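27kDa outer membrane protein (Silicibacter pomeroyi, PDB 3GYK) probably acts as a thiol-disulfide oxidoreductase through its DsbA-like thioredoxin domain, the part of the longer protein present in this chain. Local coordinates at residues N13-G18 and G82-F87; F30-P35 and D69-A74; R39-V44 and F87-M92. All coordinates share one frame; numbering follows the deposited sequence.

Contact 1 (N13-G18 and G82-F87)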
loop_
_atom_site.group_PDB
_atom_site.type_symbol
_atom_site.label_atom_id
_atom_site.label_comp_id
_atom_site.label_asym_id
_atom_site.label_seq_id
_atom_site.Cartn_x
_atom_site.Cartn_y
_atom_site.Cartn_z
ATOM N N ASN A 13 -8.046 -2.508 -9.211
ATOM C CA ASN A 13 -7.278 -3.593 -8.599
ATOM C C ASN A 13 -6.274 -3.052 -7.566
ATOM O O ASN A 13 -5.440 -3.793 -7.049
ATOM C CB ASN A 13 -6.597 -4.448 -9.700
ATOM C CG ASN A 13 -6.128 -5.848 -9.199
ATOM O OD1 ASN A 13 -6.670 -6.412 -8.209
ATOM N ND2 ASN A 13 -5.160 -6.433 -9.927
ATOM N N ALA A 14 -6.363 -1.753 -7.254
ATOM C CA ALA A 14 -5.489 -1.170 -6.221
ATOM C C ALA A 14 -6.339 -0.782 -5.019
ATOM O O ALA A 14 -7.312 -0.027 -5.175
ATOM C CB ALA A 14 -4.747 0.078 -6.787
ATOM N N PRO A 15 -5.985 -1.278 -3.819
ATOM C CA PRO A 15 -6.819 -0.911 -2.667
ATOM C C PRO A 15 -6.932 0.593 -2.431
ATOM O O PRO A 15 -5.972 1.336 -2.623
ATOM C CB PRO A 15 -6.104 -1.563 -1.481
ATOM C CG PRO A 15 -5.351 -2.725 -2.097
ATOM C CD PRO A 15 -4.921 -2.243 -3.464
ATOM N N VAL A 16 -8.112 1.008 -1.988
ATOM C CA VAL A 16 -8.366 2.390 -1.635
ATOM C C VAL A 16 -8.700 2.463 -0.142
ATOM O O VAL A 16 -9.616 1.778 0.327
ATOM C CB VAL A 16 -9.550 2.955 -2.452
ATOM C CG1 VAL A 16 -9.956 4.356 -1.942
ATOM C CG2 VAL A 16 -9.182 3.002 -3.957
ATOM N N LEU A 17 -7.957 3.291 0.582
ATOM C CA LEU A 17 -8.220 3.582 1.987
ATOM C C LEU A 17 -8.513 5.062 2.153
ATOM O O LEU A 17 -8.500 5.796 1.180
ATOM C CB LEU A 17 -7.014 3.182 2.852
ATOM C CG LEU A 17 -6.812 1.674 3.050
ATOM C CD1 LEU A 17 -6.276 1.023 1.786
ATOM C CD2 LEU A 17 -5.798 1.484 4.189
ATOM N N GLY A 18 -8.818 5.496 3.381
ATOM C CA GLY A 18 -9.098 6.920 3.616
ATOM C C GLY A 18 -10.457 7.222 3.015
ATOM O O GLY A 18 -11.361 6.366 3.027
ATOM N N GLY A 82 -12.524 -9.501 2.795
ATOM C CA GLY A 82 -12.938 -8.196 3.275
ATOM C C GLY A 82 -12.068 -7.684 4.392
ATOM O O GLY A 82 -12.519 -6.875 5.213
ATOM N N LYS A 83 -10.806 -8.115 4.411
ATOM C CA LYS A 83 -9.943 -7.843 5.547
ATOM C C LYS A 83 -8.597 -7.241 5.129
ATOM O O LYS A 83 -7.639 -7.299 5.895
ATOM C CB LYS A 83 -9.725 -9.130 6.366
ATOM C CG LYS A 83 -10.927 -9.550 7.207
ATOM C CD LYS A 83 -10.639 -10.853 7.964
ATOM C CE LYS A 83 -11.636 -11.075 9.082
ATOM N NZ LYS A 83 -12.940 -11.563 8.539
ATOM N N TYR A 84 -8.535 -6.646 3.930
ATOM C CA TYR A 84 -7.286 -6.047 3.440
ATOM C C TYR A 84 -6.700 -5.031 4.423
ATOM O O TYR A 84 -5.529 -5.131 4.817
ATOM C CB TYR A 84 -7.444 -5.412 2.029
ATOM C CG TYR A 84 -6.130 -4.823 1.575
ATOM C CD1 TYR A 84 -5.152 -5.633 0.998
ATOM C CD2 TYR A 84 -5.831 -3.466 1.804
ATOM C CE1 TYR A 84 -3.920 -5.096 0.596
ATOM C CE2 TYR A 84 -4.616 -2.928 1.436
ATOM C CZ TYR A 84 -3.657 -3.762 0.852
ATOM O OH TYR A 84 -2.443 -3.247 0.498
ATOM N N GLU A 85 -7.493 -4.029 4.806
ATOM C CA GLU A 85 -6.955 -2.956 5.638
ATOM C C GLU A 85 -6.422 -3.471 6.987
ATOM O O GLU A 85 -5.301 -3.120 7.383
ATOM C CB GLU A 85 -7.987 -1.825 5.855
ATOM C CG GLU A 85 -7.391 -0.660 6.637
ATOM C CD GLU A 85 -8.309 0.552 6.777
ATOM O OE1 GLU A 85 -9.330 0.641 6.033
ATOM O OE2 GLU A 85 -7.999 1.411 7.643
ATOM N N ALA A 86 -7.216 -4.290 7.682
ATOM C CA ALA A 86 -6.804 -4.785 8.996
ATOM C C ALA A 86 -5.528 -5.613 8.854
ATOM O O ALA A 86 -4.603 -5.516 9.682
ATOM C CB ALA A 86 -7.905 -5.624 9.611
ATOM N N PHE A 87 -5.464 -6.407 7.787
ATOM C CA PHE A 87 -4.297 -7.272 7.558
ATOM C C PHE A 87 -3.046 -6.447 7.223
ATOM O O PHE A 87 -1.952 -6.702 7.764
ATOM C CB PHE A 87 -4.633 -8.281 6.447
ATOM C CG PHE A 87 -3.658 -9.446 6.319
ATOM C CD1 PHE A 87 -2.908 -9.915 7.406
ATOM C CD2 PHE A 87 -3.536 -10.101 5.083
ATOM C CE1 PHE A 87 -2.042 -11.014 7.255
ATOM C CE2 PHE A 87 -2.674 -11.188 4.917
ATOM C CZ PHE A 87 -1.929 -11.655 6.015
HETATM O O HOH W 1 -9.819 3.618 5.526
#
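Pro15 lays the CB-CG side of its ring over one face of the Tyr84 phenol. The closest pair is Pro15 CB and Tyr84 CE2 at 3.5 Å, while Pro15 CG stands 3.7 Å from the centroid of the Tyr84 ring and only 18° off its normal, which makes this a CH-pi contact. The two side chains cross at about a right angle. Leu17, two residues further along, reaches the same ring differently: its CD1 comes to the edge, near the ring plane, 4.3 Å from Tyr84 CE2. Tyr84 is placed for both because its CG lies anti to the backbone N (chi1 -180°), sending the ring from the first turn of helix 84-92 toward the strand. The hydroxyl at the far end of the phenol is hydrogen-bonded to Glu60 OE2, so the buried polar atom is satisfied in the core. With the phenol cut back to an alanine, Pro15 is likely to lose the face it rests on, and Glu60 its hydroxyl partner.

Nearer the surface, the other methyl of Leu17 takes over. Its CD2 packs on the aliphatic part of Glu85, 3.6 Å from Glu85 CG, and the extended Glu85 chain lays the carboxylate alongside the leucine end. There one water accepts from Gly18 N and donates to Glu85 OE1, 3.1 Å from the water oxygen, a water-mediated polar link between the segments, while Glu85 OE2 takes a hydrogen bond from Trp89 NE1. Pro15 and Leu17 also pair through their backbones with Tyr58 and Leu56 of strand 54-60. The whole joins the outermost strand 16-18 of the central sheet to the start of a helix from the helical insertion that distinguishes DsbA-like proteins from plain thioredoxin.

Contact 2 (F30-P35 and D69-A74)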
loop_
_atom_site.group_PDB
_atom_site.type_symbol
_atom_site.label_atom_id
_atom_site.label_comp_id
_atom_site.label_asym_id
_atom_site.label_seq_id
_atom_site.Cartn_x
_atom_site.Cartn_y
_atom_site.Cartn_z
ATOM N N PHE A 30 4.983 0.090 -1.363
ATOM C CA PHE A 30 5.612 -0.413 -0.134
ATOM C C PHE A 30 5.868 -1.927 -0.181
ATOM O O PHE A 30 5.334 -2.639 -1.050
ATOM C CB PHE A 30 4.700 -0.109 1.081
ATOM C CG PHE A 30 3.314 -0.677 0.936
ATOM C CD1 PHE A 30 3.065 -2.009 1.226
ATOM C CD2 PHE A 30 2.267 0.123 0.453
ATOM C CE1 PHE A 30 1.789 -2.552 1.067
ATOM C CE2 PHE A 30 0.983 -0.426 0.268
ATOM C CZ PHE A 30 0.747 -1.754 0.590
ATOM N N ASP A 31 6.687 -2.374 0.785
ATOM C CA ASP A 31 7.104 -3.788 0.937
ATOM C C ASP A 31 7.044 -4.042 2.441
ATOM O O ASP A 31 7.532 -3.219 3.229
ATOM C CB ASP A 31 8.537 -3.928 0.378
ATOM C CG ASP A 31 9.119 -5.333 0.518
ATOM O OD1 ASP A 31 9.192 -5.831 1.667
ATOM O OD2 ASP A 31 9.546 -5.906 -0.515
ATOM N N TYR A 32 6.450 -5.176 2.841
ATOM C CA TYR A 32 6.233 -5.468 4.270
ATOM C C TYR A 32 7.503 -5.710 5.081
ATOM O O TYR A 32 7.440 -5.689 6.292
ATOM C CB TYR A 32 5.215 -6.620 4.495
ATOM C CG TYR A 32 3.826 -6.221 4.065
ATOM C CD1 TYR A 32 3.060 -5.343 4.851
ATOM C CD2 TYR A 32 3.286 -6.697 2.870
ATOM C CE1 TYR A 32 1.772 -4.925 4.435
ATOM C CE2 TYR A 32 1.987 -6.299 2.444
ATOM C CZ TYR A 32 1.247 -5.422 3.231
ATOM O OH TYR A 32 0.002 -5.025 2.783
ATOM N N ASN A 33 8.649 -5.888 4.411
ATOM C CA ASN A 33 9.914 -6.060 5.085
ATOM C C ASN A 33 10.829 -4.837 5.021
ATOM O O ASN A 33 11.987 -4.877 5.486
ATOM C CB ASN A 33 10.616 -7.291 4.528
ATOM C CG ASN A 33 10.025 -8.585 5.097
ATOM O OD1 ASN A 33 9.885 -8.710 6.312
ATOM N ND2 ASN A 33 9.681 -9.534 4.228
ATOM N N CYS A 34 10.292 -3.746 4.489
ATOM C CA CYS A 34 11.059 -2.517 4.368
ATOM C C CYS A 34 10.998 -1.699 5.669
ATOM O O CYS A 34 9.904 -1.273 6.095
ATOM C CB CYS A 34 10.538 -1.751 3.156
ATOM S SG CYS A 34 11.175 -0.049 3.038
ATOM N N PRO A 35 12.157 -1.456 6.301
ATOM C CA PRO A 35 12.178 -0.753 7.595
ATOM C C PRO A 35 11.551 0.640 7.506
ATOM O O PRO A 35 10.828 1.071 8.424
ATOM C CB PRO A 35 13.669 -0.632 7.908
ATOM C CG PRO A 35 14.300 -1.760 7.184
ATOM C CD PRO A 35 13.493 -1.980 5.941
ATOM N N ASP A 69 7.331 -11.137 -1.133
ATOM C CA ASP A 69 6.380 -11.563 -2.148
ATOM C C ASP A 69 5.202 -12.306 -1.509
ATOM O O ASP A 69 4.040 -12.018 -1.842
ATOM C CB ASP A 69 7.047 -12.429 -3.212
ATOM C CG ASP A 69 6.148 -12.655 -4.412
ATOM O OD1 ASP A 69 5.993 -11.720 -5.213
ATOM O OD2 ASP A 69 5.616 -13.776 -4.544
ATOM N N PHE A 70 5.487 -13.195 -0.566
ATOM C CA PHE A 70 4.437 -13.944 0.119
ATOM C C PHE A 70 3.466 -12.977 0.795
ATOM O O PHE A 70 2.254 -13.088 0.626
ATOM C CB PHE A 70 5.041 -14.932 1.127
ATOM C CG PHE A 70 4.045 -15.914 1.684
ATOM C CD1 PHE A 70 4.006 -17.218 1.203
ATOM C CD2 PHE A 70 3.129 -15.535 2.673
ATOM C CE1 PHE A 70 3.066 -18.167 1.701
ATOM C CE2 PHE A 70 2.193 -16.478 3.183
ATOM C CZ PHE A 70 2.164 -17.785 2.688
ATOM N N ALA A 71 4.019 -12.038 1.556
ATOM C CA ALA A 71 3.237 -11.032 2.263
ATOM C C ALA A 71 2.349 -10.193 1.327
ATOM O O ALA A 71 1.159 -9.985 1.615
ATOM C CB ALA A 71 4.189 -10.126 3.063
ATOM N N ALA A 72 2.923 -9.691 0.230
ATOM C CA ALA A 72 2.145 -8.927 -0.753
ATOM C C ALA A 72 1.000 -9.774 -1.345
ATOM O O ALA A 72 -0.141 -9.285 -1.441
ATOM C CB ALA A 72 3.036 -8.374 -1.844
ATOM N N ARG A 73 1.293 -11.021 -1.727
ATOM C CA ARG A 73 0.247 -11.895 -2.277
ATOM C C ARG A 73 -0.853 -12.136 -1.240
ATOM O O ARG A 73 -2.051 -12.043 -1.552
ATOM C CB ARG A 73 0.830 -13.228 -2.765
ATOM C CG ARG A 73 1.763 -13.035 -3.958
ATOM C CD ARG A 73 2.126 -14.342 -4.611
ATOM N NE ARG A 73 2.639 -14.056 -5.940
ATOM C CZ ARG A 73 1.886 -14.040 -7.037
ATOM N NH1 ARG A 73 0.595 -14.341 -6.968
ATOM N NH2 ARG A 73 2.433 -13.744 -8.206
ATOM N N ALA A 74 -0.430 -12.411 -0.007
ATOM C CA ALA A 74 -1.365 -12.716 1.093
ATOM C C ALA A 74 -2.266 -11.508 1.351
ATOM O O ALA A 74 -3.482 -11.651 1.501
ATOM C CB ALA A 74 -0.596 -13.050 2.329
#
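The chain leaves strand 24-30 in a type I beta turn from Asp31 to Cys34 that brings the CA of Tyr32 within 6.6 Å of the CA of Ala71 on helix 66-77. Tyr32 makes the contact: its CD2 lies 3.6 Å from Ala71 CB, the methyl meeting the ring obliquely, and CB of the tyrosine rests 3.9 Å from the same methyl. Its CG lies anti to the carbonyl carbon, beside the backbone N (chi1 -67°), which brings the CD2 side of the ring to Ala71. At the ring edge, Ala72 N comes near the plane, 4.0 Å from Tyr32 CD2. A side chain as short as that of Ala71 lets the ring come near the helix backbone.

Cys34 at the helix N-cap fits the start of a CxxC motif of thioredoxin type, so the turn leads directly into the probable redox site. Asp31 shapes this turn from inside: its OD1 accepts from Asn33 N at 2.8 Å with an N-H...O angle of 161°, an Asx turn, and also bonds Ser68 OG just before the helical segment. The Tyr32 hydroxyl, buried beyond the ring, is hydrogen-bonded to both Glu60 OE2 and His88 ND1.

Contact 3 (R39-V44 and F87-M92). With SO4 (sulfate ion), chain F.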
loop_
_atom_site.group_PDB
_atom_site.type_symbol
_atom_site.label_atom_id
_atom_site.label_comp_id
_atom_site.label_asym_id
_atom_site.label_seq_id
_atom_site.Cartn_x
_atom_site.Cartn_y
_atom_site.Cartn_z
ATOM N N ARG A 39 8.162 2.216 9.370
ATOM C CA ARG A 39 8.208 3.529 9.990
ATOM C C ARG A 39 7.138 4.492 9.420
ATOM O O ARG A 39 6.565 5.301 10.161
ATOM C CB ARG A 39 9.609 4.130 9.800
ATOM C CG ARG A 39 9.854 5.335 10.667
ATOM C CD ARG A 39 11.315 5.780 10.626
ATOM N NE ARG A 39 11.410 7.195 10.980
ATOM C CZ ARG A 39 12.527 7.915 10.917
ATOM N NH1 ARG A 39 13.664 7.340 10.531
ATOM N NH2 ARG A 39 12.504 9.206 11.243
ATOM N N ALA A 40 6.890 4.405 8.113
ATOM C CA ALA A 40 5.917 5.273 7.447
ATOM C C ALA A 40 4.477 4.934 7.865
ATOM O O ALA A 40 3.607 5.782 7.762
ATOM C CB ALA A 40 6.051 5.180 5.906
HETATM N N MSE A 41 4.232 3.714 8.344
HETATM C CA MSE A 41 2.843 3.315 8.682
HETATM C C MSE A 41 2.163 4.298 9.628
HETATM O O MSE A 41 1.050 4.753 9.345
HETATM C CB MSE A 41 2.796 1.893 9.272
HETATM C CG MSE A 41 1.414 1.528 9.740
HETATM SE SE MSE A 41 1.422 -0.135 10.703
HETATM C CE MSE A 41 1.803 0.539 12.461
ATOM N N ALA A 42 2.830 4.648 10.731
ATOM C CA ALA A 42 2.232 5.584 11.674
ATOM C C ALA A 42 2.030 6.998 11.104
ATOM O O ALA A 42 1.087 7.692 11.522
ATOM C CB ALA A 42 3.021 5.633 12.991
ATOM N N GLU A 43 2.904 7.407 10.172
ATOM C CA GLU A 43 2.822 8.715 9.506
ATOM C C GLU A 43 1.612 8.774 8.580
ATOM O O GLU A 43 0.850 9.754 8.618
ATOM C CB GLU A 43 4.101 8.996 8.700
ATOM C CG GLU A 43 5.376 8.837 9.549
ATOM C CD GLU A 43 5.348 9.639 10.847
ATOM O OE1 GLU A 43 4.924 10.819 10.850
ATOM O OE2 GLU A 43 5.759 9.093 11.894
ATOM N N VAL A 44 1.430 7.714 7.807
ATOM C CA VAL A 44 0.283 7.605 6.878
ATOM C C VAL A 44 -1.023 7.465 7.673
ATOM O O VAL A 44 -2.007 8.188 7.396
ATOM C CB VAL A 44 0.454 6.454 5.876
ATOM C CG1 VAL A 44 -0.767 6.341 4.941
ATOM C CG2 VAL A 44 1.716 6.646 5.022
ATOM N N PHE A 87 -5.464 -6.407 7.787
ATOM C CA PHE A 87 -4.297 -7.272 7.558
ATOM C C PHE A 87 -3.046 -6.447 7.223
ATOM O O PHE A 87 -1.952 -6.702 7.764
ATOM C CB PHE A 87 -4.633 -8.281 6.447
ATOM C CG PHE A 87 -3.658 -9.446 6.319
ATOM C CD1 PHE A 87 -2.908 -9.915 7.406
ATOM C CD2 PHE A 87 -3.536 -10.101 5.083
ATOM C CE1 PHE A 87 -2.042 -11.014 7.255
ATOM C CE2 PHE A 87 -2.674 -11.188 4.917
ATOM C CZ PHE A 87 -1.929 -11.655 6.015
ATOM N N HIS A 88 -3.212 -5.429 6.381
ATOM C CA HIS A 88 -2.131 -4.514 6.043
ATOM C C HIS A 88 -1.524 -3.857 7.279
ATOM O O HIS A 88 -0.301 -3.870 7.439
ATOM C CB HIS A 88 -2.599 -3.426 5.058
ATOM C CG HIS A 88 -1.590 -2.352 4.853
ATOM N ND1 HIS A 88 -0.571 -2.468 3.940
ATOM C CD2 HIS A 88 -1.407 -1.163 5.479
ATOM C CE1 HIS A 88 0.194 -1.393 3.993
ATOM N NE2 HIS A 88 -0.288 -0.586 4.926
ATOM N N TRP A 89 -2.368 -3.275 8.140
ATOM C CA TRP A 89 -1.876 -2.619 9.342
ATOM C C TRP A 89 -1.173 -3.624 10.257
ATOM O O TRP A 89 -0.155 -3.290 10.874
ATOM C CB TRP A 89 -2.999 -1.904 10.137
ATOM C CG TRP A 89 -3.696 -0.749 9.403
ATOM C CD1 TRP A 89 -5.059 -0.547 9.309
ATOM C CD2 TRP A 89 -3.084 0.326 8.666
ATOM N NE1 TRP A 89 -5.320 0.594 8.565
ATOM C CE2 TRP A 89 -4.130 1.145 8.161
ATOM C CE3 TRP A 89 -1.751 0.701 8.404
ATOM C CZ2 TRP A 89 -3.884 2.304 7.396
ATOM C CZ3 TRP A 89 -1.506 1.862 7.634
ATOM C CH2 TRP A 89 -2.572 2.645 7.146
ATOM N N ALA A 90 -1.702 -4.844 10.327
ATOM C CA ALA A 90 -1.153 -5.852 11.257
ATOM C C ALA A 90 0.215 -6.361 10.783
ATOM O O ALA A 90 1.139 -6.569 11.598
ATOM C CB ALA A 90 -2.132 -7.007 11.455
ATOM N N LEU A 91 0.334 -6.576 9.471
ATOM C CA LEU A 91 1.606 -6.946 8.847
ATOM C C LEU A 91 2.625 -5.847 8.997
ATOM O O LEU A 91 3.739 -6.084 9.427
ATOM C CB LEU A 91 1.426 -7.252 7.358
ATOM C CG LEU A 91 0.670 -8.538 7.013
ATOM C CD1 LEU A 91 0.296 -8.584 5.541
ATOM C CD2 LEU A 91 1.523 -9.754 7.405
HETATM N N MSE A 92 2.242 -4.636 8.619
HETATM C CA MSE A 92 3.168 -3.514 8.654
HETATM C C MSE A 92 3.597 -3.156 10.089
HETATM O O MSE A 92 4.698 -2.612 10.299
HETATM C CB MSE A 92 2.565 -2.338 7.851
HETATM C CG MSE A 92 3.528 -1.313 7.397
HETATM SE SE MSE A 92 4.979 -2.014 6.278
HETATM C CE MSE A 92 4.182 -2.017 4.518
HETATM S S SO4 F . 14.782 3.391 9.846
HETATM O O1 SO4 F . 15.819 4.354 9.487
HETATM O O2 SO4 F . 15.391 2.100 10.149
HETATM O O3 SO4 F . 14.053 3.912 11.001
HETATM O O4 SO4 F . 13.867 3.194 8.726
#
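Met41, a selenomethionine, carries the apolar contact between the two helices. Its CG sits 3.5 Å from Trp89 CE3, reaching the indole obliquely, and its SE packs 3.8 Å from CB of Met92, the second selenomethionine. Met41 CG is anti to the backbone N (chi1 175°), which points the chain straight across to the other helix before it bends at the selenium.

Selenium adds a Met-aromatic contact: Met41 SE is 5.3 Å from the centroid of the six-membered ring of Trp89 and 73° off its normal, an oblique approach. The same SE touches the backbone, 3.5 Å from Trp89 O.

The charged interaction belongs to the outer side of helix 35-50. Arg39, with its chain extended, gives a weak hydrogen bond from NH1 to O3 of a sulfate, 3.5 Å long; the ion is probably from the crystallisation liquor.

Helix 35-50, which begins at the presumed CxxC, is the active-site helix of the thioredoxin fold, and helix 84-92 probably belongs to the helical insertion of DsbA-like proteins. The two meet beside strand 54-60, where Trp89 touches Tyr58 and Val44 touches Leu56, while Met92 turns its side chain to Cys37 and Arg38.

In the fold
Helix 84-92 ties contacts 1 and 3 together: its first turn faces strand 16-18 and its later turns face helix 35-50, with Leu17 and Trp89 touching where the two meet. Contact 2 uses the preceding helix, 66-77, against the turn that ends at Cys34 of the presumed CxxC. It is wholly buried, contact 1 is buried except at Glu85, and contact 3 is only partly so. The chemistry follows: ring on methyl in contact 2, proline on ring with a water bridge at its exposed side in contact 1, selenium and indole in contact 3. Contacts 2 and 3 are joined by packing, with Met92 CE 3.5 Å from Phe30 CD1 and equally close to Tyr32 CD1.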